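Local structure of N-acetylneuraminate lyase (Peptoclostridium difficile, 4WOZ) at residues His43-Cys48 with Lys82-Leu87; Gly56-Glu61 with Gly260-Ile265; Ile73-Lys78 with Ala103-Asp108. The protein belongs to the dihydrodipicolinate synthetase family of TIM-barrel proteins and is assembled from four chains. All coordinates share one frame; numbering follows the deposited sequence.

Contact 1. Residues His43-Cys48 with Lys82-Leu87; sequences HNIDVC and KEEIKL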
ATOM      1  N   HIS A  43      25.972  14.800 -25.779  1.00 32.40           N
ATOM      2  CA  HIS A  43      26.572  14.840 -24.452  1.00 31.86           C
ATOM      3  C   HIS A  43      26.709  13.427 -23.890  1.00 31.58           C
ATOM      4  O   HIS A  43      27.744  13.068 -23.320  1.00 30.75           O
ATOM      5  CB  HIS A  43      25.711  15.694 -23.524  1.00 32.12           C
ATOM      6  CG  HIS A  43      26.236  15.789 -22.126  1.00 32.69           C
ATOM      7  ND1 HIS A  43      27.382  16.481 -21.805  1.00 33.92           N
ATOM      8  CD2 HIS A  43      25.761  15.288 -20.960  1.00 31.99           C
ATOM      9  CE1 HIS A  43      27.591  16.406 -20.502  1.00 33.88           C
ATOM     10  NE2 HIS A  43      26.621  15.687 -19.968  1.00 33.25           N
ATOM     11  N   ASN A  44      25.664  12.624 -24.058  1.00 30.51           N
ATOM     12  CA  ASN A  44      25.683  11.249 -23.567  1.00 30.45           C
ATOM     13  C   ASN A  44      26.727  10.400 -24.285  1.00 29.69           C
ATOM     14  O   ASN A  44      27.374   9.558 -23.672  1.00 30.06           O
ATOM     15  CB  ASN A  44      24.301  10.600 -23.720  1.00 27.91           C
ATOM     16  CG  ASN A  44      23.385  10.897 -22.551  1.00 28.13           C
ATOM     17  OD1 ASN A  44      23.701  10.578 -21.405  1.00 30.07           O
ATOM     18  ND2 ASN A  44      22.245  11.507 -22.832  1.00 28.35           N
ATOM     19  N   ILE A  45      26.894  10.626 -25.583  1.00 31.18           N
ATOM     20  CA  ILE A  45      27.861   9.859 -26.360  1.00 31.32           C
ATOM     21  C   ILE A  45      29.301  10.307 -26.122  1.00 32.46           C
ATOM     22  O   ILE A  45      30.172   9.503 -25.785  1.00 32.99           O
ATOM     23  CB  ILE A  45      27.586   9.978 -27.876  1.00 29.56           C
ATOM     24  CG1 ILE A  45      26.186   9.457 -28.193  1.00 28.18           C
ATOM     25  CG2 ILE A  45      28.645   9.182 -28.675  1.00 29.07           C
ATOM     26  CD1 ILE A  45      25.764   9.708 -29.619  1.00 29.15           C
ATOM     27  N   ASP A  46      29.539  11.603 -26.282  1.00 34.32           N
ATOM     28  CA  ASP A  46      30.880  12.151 -26.159  1.00 36.58           C
ATOM     29  C   ASP A  46      31.402  12.467 -24.763  1.00 36.46           C
ATOM     30  O   ASP A  46      32.614  12.444 -24.540  1.00 36.93           O
ATOM     31  CB  ASP A  46      30.989  13.395 -27.044  1.00 35.69           C
ATOM     32  CG  ASP A  46      30.501  13.143 -28.456  1.00 36.87           C
ATOM     33  OD1 ASP A  46      30.740  12.033 -28.975  1.00 36.86           O
ATOM     34  OD2 ASP A  46      29.885  14.055 -29.054  1.00 39.60           O
ATOM     35  N   VAL A  47      30.510  12.760 -23.822  1.00 35.61           N
ATOM     36  CA  VAL A  47      30.964  13.089 -22.478  1.00 33.62           C
ATOM     37  C   VAL A  47      30.683  11.983 -21.473  1.00 33.33           C
ATOM     38  O   VAL A  47      31.574  11.592 -20.718  1.00 33.06           O
ATOM     39  CB  VAL A  47      30.320  14.397 -21.969  1.00 34.03           C
ATOM     40  CG1 VAL A  47      30.945  14.787 -20.638  1.00 29.99           C
ATOM     41  CG2 VAL A  47      30.509  15.507 -22.997  1.00 31.24           C
ATOM     42  N   CYS A  48      29.449  11.486 -21.465  1.00 33.22           N
ATOM     43  CA  CYS A  48      29.065  10.417 -20.548  1.00 32.97           C
ATOM     44  C   CYS A  48      29.634   9.080 -20.995  1.00 32.21           C
ATOM     45  O   CYS A  48      29.849   8.195 -20.174  1.00 31.99           O
ATOM     46  CB  CYS A  48      27.543  10.320 -20.455  1.00 34.46           C
ATOM     47  SG  CYS A  48      26.764  11.817 -19.832  1.00 37.96           S
ATOM     48  N   LYS A  82      23.219   7.819 -35.342  1.00 42.32           N
ATOM     49  CA  LYS A  82      23.609   7.060 -36.524  1.00 45.26           C
ATOM     50  C   LYS A  82      23.913   5.623 -36.107  1.00 45.27           C
ATOM     51  O   LYS A  82      22.997   4.849 -35.829  1.00 45.57           O
ATOM     52  CB  LYS A  82      24.825   7.704 -37.194  1.00 48.22           C
ATOM     53  CG  LYS A  82      24.570   9.136 -37.656  1.00 52.27           C
ATOM     54  CD  LYS A  82      25.817   9.771 -38.257  1.00 56.20           C
ATOM     55  CE  LYS A  82      25.561  11.213 -38.687  1.00 56.82           C
ATOM     56  NZ  LYS A  82      25.255  12.106 -37.529  1.00 59.12           N
ATOM     57  N   GLU A  83      25.163   5.238 -36.087  1.00 44.68           N
ATOM     58  CA  GLU A  83      25.579   3.986 -35.550  1.00 44.35           C
ATOM     59  C   GLU A  83      26.667   3.990 -34.530  1.00 42.27           C
ATOM     60  O   GLU A  83      27.230   3.080 -34.187  1.00 40.82           O
ATOM     61  CB  GLU A  83      25.933   3.022 -36.617  1.00 46.18           C
ATOM     62  CG  GLU A  83      25.198   3.294 -37.869  1.00 50.27           C
ATOM     63  CD  GLU A  83      23.982   2.503 -37.986  1.00 53.10           C
ATOM     64  OE1 GLU A  83      23.408   2.578 -39.025  1.00 54.90           O
ATOM     65  OE2 GLU A  83      23.629   1.834 -37.061  1.00 53.61           O
ATOM     66  N   GLU A  84      26.924   5.136 -34.062  1.00 40.29           N
ATOM     67  CA  GLU A  84      27.950   5.290 -33.040  1.00 39.44           C
ATOM     68  C   GLU A  84      27.682   4.443 -31.793  1.00 37.25           C
ATOM     69  O   GLU A  84      28.582   3.763 -31.300  1.00 36.97           O
ATOM     70  CB  GLU A  84      28.097   6.770 -32.678  1.00 41.39           C
ATOM     71  CG  GLU A  84      29.242   7.069 -31.728  1.00 43.72           C
ATOM     72  CD  GLU A  84      29.748   8.492 -31.868  1.00 46.03           C
ATOM     73  OE1 GLU A  84      28.978   9.346 -32.367  1.00 47.13           O
ATOM     74  OE2 GLU A  84      30.907   8.757 -31.470  1.00 45.18           O
ATOM     75  N   ILE A  85      26.455   4.482 -31.279  1.00 34.57           N
ATOM     76  CA  ILE A  85      26.108   3.678 -30.110  1.00 33.08           C
ATOM     77  C   ILE A  85      24.792   2.942 -30.342  1.00 31.59           C
ATOM     78  O   ILE A  85      24.114   3.175 -31.337  1.00 30.63           O
ATOM     79  CB  ILE A  85      25.976   4.527 -28.826  1.00 33.10           C
ATOM     80  CG1 ILE A  85      24.810   5.505 -28.962  1.00 33.05           C
ATOM     81  CG2 ILE A  85      27.287   5.255 -28.545  1.00 32.89           C
ATOM     82  CD1 ILE A  85      24.526   6.284 -27.699  1.00 36.68           C
ATOM     83  N   LYS A  86      24.448   2.055 -29.413  1.00 32.40           N
ATOM     84  CA  LYS A  86      23.228   1.260 -29.492  1.00 31.15           C
ATOM     85  C   LYS A  86      21.980   2.065 -29.141  1.00 30.24           C
ATOM     86  O   LYS A  86      22.040   3.045 -28.394  1.00 26.61           O
ATOM     87  CB  LYS A  86      23.331   0.055 -28.555  1.00 32.64           C
ATOM     88  CG  LYS A  86      24.516  -0.836 -28.851  1.00 34.93           C
ATOM     89  CD  LYS A  86      24.749  -1.827 -27.730  1.00 37.97           C
ATOM     90  CE  LYS A  86      26.144  -2.427 -27.820  1.00 40.42           C
ATOM     91  NZ  LYS A  86      26.439  -3.295 -26.643  1.00 42.71           N
ATOM     92  N   LEU A  87      20.848   1.625 -29.678  1.00 27.74           N
ATOM     93  CA  LEU A  87      19.582   2.296 -29.446  1.00 27.75           C
ATOM     94  C   LEU A  87      18.455   1.342 -29.092  1.00 29.26           C
ATOM     95  O   LEU A  87      18.222   0.337 -29.782  1.00 28.75           O
ATOM     96  CB  LEU A  87      19.169   3.091 -30.685  1.00 28.16           C
ATOM     97  CG  LEU A  87      19.998   4.316 -31.067  1.00 30.22           C
ATOM     98  CD1 LEU A  87      19.490   4.866 -32.390  1.00 29.39           C
ATOM     99  CD2 LEU A  87      19.901   5.363 -29.971  1.00 29.85           C
TER
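Ile45, on helix 34-48, packs its two branches against Glu84 and Ile85 in the turn that leads into strand 86-90. Its CB splits in two directions: CG1 lies beside the backbone N (chi1 -60°), which leaves CG2 anti to that nitrogen and turned at Glu84. Along the first branch, CG1 meets CD1 of Ile85 at 3.6 Å, and the terminal CD1 of Ile45 is still 4.1 Å from that same Ile85 CD1. On the second, CG2 reaches the carboxylate carbon CD of Glu84 at 3.4 Å, with Glu84 CG at 3.8 Å from it; the extended Glu84 chain brings the carboxylate there, and the methyl sits over its flat face, almost directly above CD and nearly equidistant from both oxygens. The polar ends lie at the margin. Asp46 OD1 and Glu84 OE2 are 4.1 Å apart, their carboxylate planes turned 56° against each other. Arg42, one helical turn before Asp46, makes a salt bridge to Asp46 OD2 and another to Glu84 OE1. The contact joins the C-terminal part of helix 34-48 to the turn just ahead of strand 86-90, on the side of the barrel where strands begin, and Val81 of helix 67-81 also touches Ile45. The chemistry is an apolar core of isoleucine branches bordered by two acids; the shared guanidinium of Arg42 probably offsets the repulsion between them, tying helix and turn together through charge.

Contact 2. Residues Gly56-Glu61 with Gly260-Ile265; sequences GGSTGE and GLYQTI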
ATOM      1  N   GLY A  56      12.475   7.321 -25.377  1.00 28.77           N
ATOM      2  CA  GLY A  56      11.040   7.226 -25.191  1.00 29.45           C
ATOM      3  C   GLY A  56      10.620   6.711 -23.832  1.00 29.58           C
ATOM      4  O   GLY A  56       9.476   6.306 -23.639  1.00 31.37           O
ATOM      5  N   GLY A  57      11.541   6.725 -22.880  1.00 30.21           N
ATOM      6  CA  GLY A  57      11.212   6.240 -21.556  1.00 31.64           C
ATOM      7  C   GLY A  57      10.554   7.294 -20.690  1.00 31.39           C
ATOM      8  O   GLY A  57      10.340   8.424 -21.120  1.00 33.13           O
ATOM      9  N   SER A  58      10.229   6.907 -19.465  1.00 32.21           N
ATOM     10  CA  SER A  58       9.602   7.803 -18.500  1.00 34.13           C
ATOM     11  C   SER A  58      10.433   9.079 -18.350  1.00 32.32           C
ATOM     12  O   SER A  58       9.897  10.181 -18.284  1.00 30.11           O
ATOM     13  CB  SER A  58       9.494   7.090 -17.148  1.00 35.87           C
ATOM     14  OG  SER A  58       8.974   7.956 -16.158  1.00 45.50           O
ATOM     15  N   THR A  59      11.751   8.910 -18.313  1.00 31.67           N
ATOM     16  CA  THR A  59      12.690  10.017 -18.167  1.00 31.39           C
ATOM     17  C   THR A  59      12.625  10.994 -19.342  1.00 31.45           C
ATOM     18  O   THR A  59      12.971  12.168 -19.209  1.00 30.59           O
ATOM     19  CB  THR A  59      14.126   9.479 -18.043  1.00 33.00           C
ATOM     20  OG1 THR A  59      14.178   8.530 -16.973  1.00 33.45           O
ATOM     21  CG2 THR A  59      15.111  10.615 -17.761  1.00 33.08           C
ATOM     22  N   GLY A  60      12.189  10.503 -20.498  1.00 30.82           N
ATOM     23  CA  GLY A  60      12.085  11.364 -21.659  1.00 31.06           C
ATOM     24  C   GLY A  60      10.743  12.071 -21.664  1.00 31.46           C
ATOM     25  O   GLY A  60      10.377  12.707 -22.650  1.00 32.17           O
ATOM     26  N   GLU A  61      10.021  11.959 -20.551  1.00 31.56           N
ATOM     27  CA  GLU A  61       8.699  12.566 -20.395  1.00 34.09           C
ATOM     28  C   GLU A  61       7.766  12.085 -21.501  1.00 33.33           C
ATOM     29  O   GLU A  61       6.807  12.764 -21.873  1.00 33.94           O
ATOM     30  CB  GLU A  61       8.815  14.093 -20.411  1.00 35.58           C
ATOM     31  CG  GLU A  61       9.660  14.634 -19.274  1.00 39.52           C
ATOM     32  CD  GLU A  61       9.846  16.134 -19.339  1.00 42.57           C
ATOM     33  OE1 GLU A  61       8.840  16.867 -19.227  1.00 43.50           O
ATOM     34  OE2 GLU A  61      11.002  16.579 -19.505  1.00 43.87           O
ATOM     35  N   GLY A 260      13.759  18.348  -6.929  1.00 30.60           N
ATOM     36  CA  GLY A 260      12.876  18.167  -8.067  1.00 29.71           C
ATOM     37  C   GLY A 260      13.664  17.402  -9.113  1.00 31.10           C
ATOM     38  O   GLY A 260      14.493  17.974  -9.830  1.00 28.79           O
ATOM     39  N   LEU A 261      13.396  16.103  -9.187  1.00 30.00           N
ATOM     40  CA  LEU A 261      14.082  15.189 -10.091  1.00 29.98           C
ATOM     41  C   LEU A 261      14.384  15.672 -11.497  1.00 31.13           C
ATOM     42  O   LEU A 261      15.534  15.957 -11.828  1.00 31.10           O
ATOM     43  CB  LEU A 261      13.311  13.866 -10.182  1.00 30.42           C
ATOM     44  CG  LEU A 261      13.879  12.814 -11.145  1.00 32.24           C
ATOM     45  CD1 LEU A 261      15.301  12.455 -10.745  1.00 30.78           C
ATOM     46  CD2 LEU A 261      12.990  11.572 -11.131  1.00 31.30           C
ATOM     47  N   TYR A 262      13.355  15.742 -12.330  1.00 31.33           N
ATOM     48  CA  TYR A 262      13.540  16.139 -13.713  1.00 33.36           C
ATOM     49  C   TYR A 262      14.034  17.560 -13.914  1.00 32.15           C
ATOM     50  O   TYR A 262      14.883  17.799 -14.775  1.00 31.78           O
ATOM     51  CB  TYR A 262      12.249  15.901 -14.489  1.00 34.51           C
ATOM     52  CG  TYR A 262      11.851  14.441 -14.495  1.00 38.27           C
ATOM     53  CD1 TYR A 262      12.699  13.471 -15.032  1.00 38.48           C
ATOM     54  CD2 TYR A 262      10.640  14.026 -13.946  1.00 37.40           C
ATOM     55  CE1 TYR A 262      12.348  12.124 -15.023  1.00 39.50           C
ATOM     56  CE2 TYR A 262      10.282  12.682 -13.931  1.00 39.47           C
ATOM     57  CZ  TYR A 262      11.138  11.738 -14.472  1.00 39.88           C
ATOM     58  OH  TYR A 262      10.778  10.411 -14.467  1.00 41.29           O
ATOM     59  N   GLN A 263      13.518  18.497 -13.125  1.00 31.29           N
ATOM     60  CA  GLN A 263      13.941  19.887 -13.249  1.00 30.89           C
ATOM     61  C   GLN A 263      15.426  20.013 -12.950  1.00 30.90           C
ATOM     62  O   GLN A 263      16.161  20.663 -13.691  1.00 32.63           O
ATOM     63  CB  GLN A 263      13.162  20.791 -12.292  1.00 30.93           C
ATOM     64  CG  GLN A 263      11.690  20.966 -12.638  1.00 30.95           C
ATOM     65  CD  GLN A 263      10.819  19.857 -12.081  1.00 32.13           C
ATOM     66  OE1 GLN A 263      11.314  18.821 -11.633  1.00 31.16           O
ATOM     67  NE2 GLN A 263       9.506  20.071 -12.109  1.00 32.89           N
ATOM     68  N   THR A 264      15.866  19.374 -11.870  1.00 30.46           N
ATOM     69  CA  THR A 264      17.264  19.444 -11.461  1.00 29.49           C
ATOM     70  C   THR A 264      18.222  18.741 -12.419  1.00 29.85           C
ATOM     71  O   THR A 264      19.361  19.180 -12.585  1.00 29.54           O
ATOM     72  CB  THR A 264      17.453  18.876 -10.045  1.00 29.99           C
ATOM     73  OG1 THR A 264      16.605  19.591  -9.132  1.00 30.76           O
ATOM     74  CG2 THR A 264      18.908  19.028  -9.600  1.00 29.25           C
ATOM     75  N   ILE A 265      17.782  17.651 -13.043  1.00 27.44           N
ATOM     76  CA  ILE A 265      18.652  16.964 -13.990  1.00 28.63           C
ATOM     77  C   ILE A 265      18.849  17.875 -15.194  1.00 28.35           C
ATOM     78  O   ILE A 265      19.956  17.996 -15.710  1.00 31.55           O
ATOM     79  CB  ILE A 265      18.060  15.609 -14.465  1.00 28.13           C
ATOM     80  CG1 ILE A 265      18.162  14.577 -13.343  1.00 27.05           C
ATOM     81  CG2 ILE A 265      18.811  15.109 -15.698  1.00 27.89           C
ATOM     82  CD1 ILE A 265      17.645  13.197 -13.719  1.00 28.53           C
TER
HETATM   83  O   HOH W   1      12.929   8.724 -14.697  1.00 42.97           O
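Tyr262 OH has two polar partners, one firm and one weak: a water 2.7 Å from it also lies 2.6 Å from Thr59 OG1 and so bridges the two side chains, while Ser58 OG donates a weak bond to the phenol OH at 3.5 Å. Next to the phenol carbon, the ring carbon CE1 of Tyr262 comes to 3.8 Å from Thr59 CA, approached obliquely. Thr59 divides its work: OG1 sits beside the backbone N (chi1 -54°) and takes the water, whereas CG2 comes to 4.2 Å from Tyr262 CE1. Residues 57-61, sequence GSTGE, match the GxxGE signature of the family and follow strand 52-55 at the C-terminal end of that barrel strand; Tyr262 reaches this loop from the first turn of helix 261-271. That turn is secured by Gly260 O, which accepts both Thr264 N at 2.8 Å and Thr264 OG1 at 2.7 Å, the hydroxyl lying 37° out of the carbonyl plane. Leu261 CD2 lies 3.8 Å above the Tyr262 ring plane, toward the rim of one face. Glu61 links the same loop and helix through a salt bridge to Lys266, and Ser58 O is hydrogen-bonded to Tyr122 OH of the second subunit.

Contact 3. Residues Ile73-Lys78 with Ala103-Asp108; sequences IFEIAK and AKFTTD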
ATOM      1  N   ILE A  73      11.092  12.513 -31.995  1.00 34.23           N
ATOM      2  CA  ILE A  73      12.169  12.217 -31.062  1.00 33.23           C
ATOM      3  C   ILE A  73      12.942  10.985 -31.543  1.00 31.84           C
ATOM      4  O   ILE A  73      14.172  10.982 -31.554  1.00 32.08           O
ATOM      5  CB  ILE A  73      11.609  11.981 -29.635  1.00 34.53           C
ATOM      6  CG1 ILE A  73      11.069  13.301 -29.080  1.00 34.73           C
ATOM      7  CG2 ILE A  73      12.694  11.422 -28.716  1.00 32.38           C
ATOM      8  CD1 ILE A  73      10.277  13.154 -27.811  1.00 34.75           C
ATOM      9  N   PHE A  74      12.223   9.947 -31.961  1.00 29.88           N
ATOM     10  CA  PHE A  74      12.877   8.739 -32.439  1.00 31.09           C
ATOM     11  C   PHE A  74      13.722   9.026 -33.675  1.00 31.78           C
ATOM     12  O   PHE A  74      14.826   8.496 -33.816  1.00 29.57           O
ATOM     13  CB  PHE A  74      11.849   7.646 -32.757  1.00 29.73           C
ATOM     14  CG  PHE A  74      11.260   6.988 -31.534  1.00 32.51           C
ATOM     15  CD1 PHE A  74      12.088   6.474 -30.535  1.00 30.65           C
ATOM     16  CD2 PHE A  74       9.880   6.860 -31.390  1.00 31.57           C
ATOM     17  CE1 PHE A  74      11.552   5.844 -29.413  1.00 31.27           C
ATOM     18  CE2 PHE A  74       9.331   6.230 -30.270  1.00 31.78           C
ATOM     19  CZ  PHE A  74      10.171   5.720 -29.278  1.00 31.83           C
ATOM     20  N   GLU A  75      13.208   9.873 -34.564  1.00 34.39           N
ATOM     21  CA  GLU A  75      13.937  10.223 -35.780  1.00 34.53           C
ATOM     22  C   GLU A  75      15.192  11.025 -35.465  1.00 33.45           C
ATOM     23  O   GLU A  75      16.265  10.755 -36.005  1.00 32.73           O
ATOM     24  CB  GLU A  75      13.065  11.046 -36.733  1.00 36.71           C
ATOM     25  CG  GLU A  75      11.973  10.278 -37.434  1.00 41.51           C
ATOM     26  CD  GLU A  75      11.307  11.107 -38.519  1.00 44.03           C
ATOM     27  OE1 GLU A  75      10.256  10.684 -39.048  1.00 45.13           O
ATOM     28  OE2 GLU A  75      11.844  12.187 -38.847  1.00 47.59           O
ATOM     29  N   ILE A  76      15.050  12.027 -34.605  1.00 31.56           N
ATOM     30  CA  ILE A  76      16.192  12.851 -34.245  1.00 32.64           C
ATOM     31  C   ILE A  76      17.276  12.040 -33.549  1.00 33.06           C
ATOM     32  O   ILE A  76      18.460  12.220 -33.824  1.00 35.13           O
ATOM     33  CB  ILE A  76      15.779  14.016 -33.326  1.00 30.44           C
ATOM     34  CG1 ILE A  76      14.852  14.970 -34.086  1.00 32.35           C
ATOM     35  CG2 ILE A  76      17.020  14.734 -32.823  1.00 30.94           C
ATOM     36  CD1 ILE A  76      14.274  16.090 -33.243  1.00 32.72           C
ATOM     37  N   ALA A  77      16.873  11.142 -32.655  1.00 32.42           N
ATOM     38  CA  ALA A  77      17.843  10.327 -31.924  1.00 33.62           C
ATOM     39  C   ALA A  77      18.666   9.464 -32.874  1.00 33.58           C
ATOM     40  O   ALA A  77      19.896   9.437 -32.801  1.00 33.23           O
ATOM     41  CB  ALA A  77      17.131   9.449 -30.898  1.00 31.17           C
ATOM     42  N   LYS A  78      17.979   8.767 -33.773  1.00 33.74           N
ATOM     43  CA  LYS A  78      18.641   7.898 -34.735  1.00 33.83           C
ATOM     44  C   LYS A  78      19.538   8.691 -35.680  1.00 33.14           C
ATOM     45  O   LYS A  78      20.669   8.294 -35.953  1.00 33.98           O
ATOM     46  CB  LYS A  78      17.598   7.113 -35.537  1.00 32.04           C
ATOM     47  CG  LYS A  78      18.190   6.149 -36.555  1.00 33.57           C
ATOM     48  CD  LYS A  78      19.070   5.104 -35.887  1.00 34.58           C
ATOM     49  CE  LYS A  78      19.732   4.194 -36.915  1.00 33.11           C
ATOM     50  NZ  LYS A  78      20.595   3.188 -36.247  1.00 32.11           N
ATOM     51  N   ALA A 103       6.555   0.584 -32.686  1.00 32.12           N
ATOM     52  CA  ALA A 103       7.478  -0.535 -32.818  1.00 33.81           C
ATOM     53  C   ALA A 103       7.878  -0.645 -34.285  1.00 35.02           C
ATOM     54  O   ALA A 103       9.030  -0.946 -34.602  1.00 35.71           O
ATOM     55  CB  ALA A 103       6.820  -1.828 -32.354  1.00 31.57           C
ATOM     56  N   LYS A 104       6.916  -0.408 -35.174  1.00 35.29           N
ATOM     57  CA  LYS A 104       7.169  -0.463 -36.614  1.00 35.66           C
ATOM     58  C   LYS A 104       8.070   0.696 -37.015  1.00 34.95           C
ATOM     59  O   LYS A 104       9.100   0.509 -37.663  1.00 33.25           O
ATOM     60  CB  LYS A 104       5.858  -0.360 -37.395  1.00 37.16           C
ATOM     61  CG  LYS A 104       5.029  -1.628 -37.437  1.00 40.14           C
ATOM     62  CD  LYS A 104       3.813  -1.421 -38.337  1.00 44.30           C
ATOM     63  CE  LYS A 104       3.203  -2.743 -38.781  1.00 46.24           C
ATOM     64  NZ  LYS A 104       2.767  -3.581 -37.628  1.00 46.82           N
ATOM     65  N   PHE A 105       7.662   1.899 -36.622  1.00 33.88           N
ATOM     66  CA  PHE A 105       8.415   3.106 -36.927  1.00 35.05           C
ATOM     67  C   PHE A 105       9.882   2.977 -36.509  1.00 34.26           C
ATOM     68  O   PHE A 105      10.782   3.162 -37.324  1.00 36.07           O
ATOM     69  CB  PHE A 105       7.779   4.307 -36.219  1.00 35.61           C
ATOM     70  CG  PHE A 105       8.386   5.629 -36.597  1.00 37.62           C
ATOM     71  CD1 PHE A 105       8.194   6.158 -37.868  1.00 40.82           C
ATOM     72  CD2 PHE A 105       9.141   6.349 -35.681  1.00 38.43           C
ATOM     73  CE1 PHE A 105       8.745   7.387 -38.222  1.00 41.50           C
ATOM     74  CE2 PHE A 105       9.698   7.580 -36.023  1.00 39.47           C
ATOM     75  CZ  PHE A 105       9.498   8.098 -37.299  1.00 41.02           C
ATOM     76  N   THR A 106      10.122   2.650 -35.243  1.00 33.12           N
ATOM     77  CA  THR A 106      11.490   2.525 -34.748  1.00 30.89           C
ATOM     78  C   THR A 106      12.262   1.373 -35.382  1.00 32.06           C
ATOM     79  O   THR A 106      13.447   1.508 -35.671  1.00 32.63           O
ATOM     80  CB  THR A 106      11.525   2.376 -33.204  1.00 29.32           C
ATOM     81  OG1 THR A 106      10.764   1.229 -32.803  1.00 25.67           O
ATOM     82  CG2 THR A 106      10.944   3.624 -32.539  1.00 30.07           C
ATOM     83  N   THR A 107      11.605   0.240 -35.604  1.00 31.85           N
ATOM     84  CA  THR A 107      12.291  -0.888 -36.221  1.00 32.37           C
ATOM     85  C   THR A 107      12.774  -0.496 -37.619  1.00 34.72           C
ATOM     86  O   THR A 107      13.887  -0.853 -38.033  1.00 32.89           O
ATOM     87  CB  THR A 107      11.374  -2.121 -36.331  1.00 33.39           C
ATOM     88  OG1 THR A 107      11.076  -2.614 -35.020  1.00 33.12           O
ATOM     89  CG2 THR A 107      12.053  -3.222 -37.138  1.00 32.19           C
ATOM     90  N   ASP A 108      11.943   0.251 -38.341  1.00 34.49           N
ATOM     91  CA  ASP A 108      12.307   0.683 -39.683  1.00 36.44           C
ATOM     92  C   ASP A 108      13.445   1.698 -39.628  1.00 36.55           C
ATOM     93  O   ASP A 108      14.244   1.785 -40.558  1.00 36.61           O
ATOM     94  CB  ASP A 108      11.096   1.275 -40.410  1.00 37.55           C
ATOM     95  CG  ASP A 108      10.049   0.227 -40.750  1.00 40.14           C
ATOM     96  OD1 ASP A 108      10.395  -0.972 -40.782  1.00 41.69           O
ATOM     97  OD2 ASP A 108       8.882   0.605 -41.002  1.00 41.05           O
TER
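Two phenylalanines face this interface in different ways: the ring of Phe74 offers a face to Thr106, while the ring of Phe105 offers its edge to Phe74 and Glu75. Thr106 CG2 stands 3.5 Å from the centroid of the Phe74 ring and only 10° off the ring normal, a CH-pi contact centred so well that the methyl is within 4.0 Å of all six ring carbons. The threonine's first torsion accounts for this: it sends CG2 anti to the carbonyl carbon and across to the ring, and turns OG1 back to its own helix, where the hydroxyl bonds to Leu102 O. Phe105, with CG anti to the backbone N, extends toward helix 67-81. Its CE2 comes to 3.9 Å from Phe74 CB, and its CZ lies 3.3 Å from Glu75 CG and 3.2 Å from Glu75 OE1.

The helices concerned, 67-81 and 96-109, are successive outer helices of the (beta/alpha)8 barrel, separated in sequence by strand 86-90. Over segments 73-78 and 103-108 the axes run nearly parallel, 15° apart, with a closest approach of 10.3 Å, as expected of neighbours on the outside of such a barrel. Behind the interface, Phe74 and Thr106 both touch Ala89 of that intervening strand, and Tyr111 meets the Phe74 ring edge-to-face while its OH bonds to Phe74 O.

At the solvent-side margin the Glu75 carboxylate and the Phe105 ring are nearly coplanar, 27° apart, and Glu75 CD lies at the ring edge in its plane. An anionic oxygen placed there meets the C-H rim and not the pi cloud, an approach that is probably mildly attractive because the rim carries partial positive charge.

Overall arrangement
All three contacts belong to one barrel but sit at different levels of it. Contact 1 lies where strand 86-90 begins, and contact 2 where strand 52-55 ends, the end of the barrel that carries the active site in TIM-barrel enzymes; their centres are 19 Å apart and their nearest atoms about 8 Å. Contact 3, on the outer helices, is coupled directly to contact 1, with centres 16 Å apart: Leu87 CD1 packs on Lys78 CD at 3.5 Å, and Lys78 NZ forms a long, weak ion pair with Glu83 OE2 at 3.4 Å. Contacts 2 and 3 have centres 20 Å apart and do not touch, although their nearest atoms come within about 4 Å.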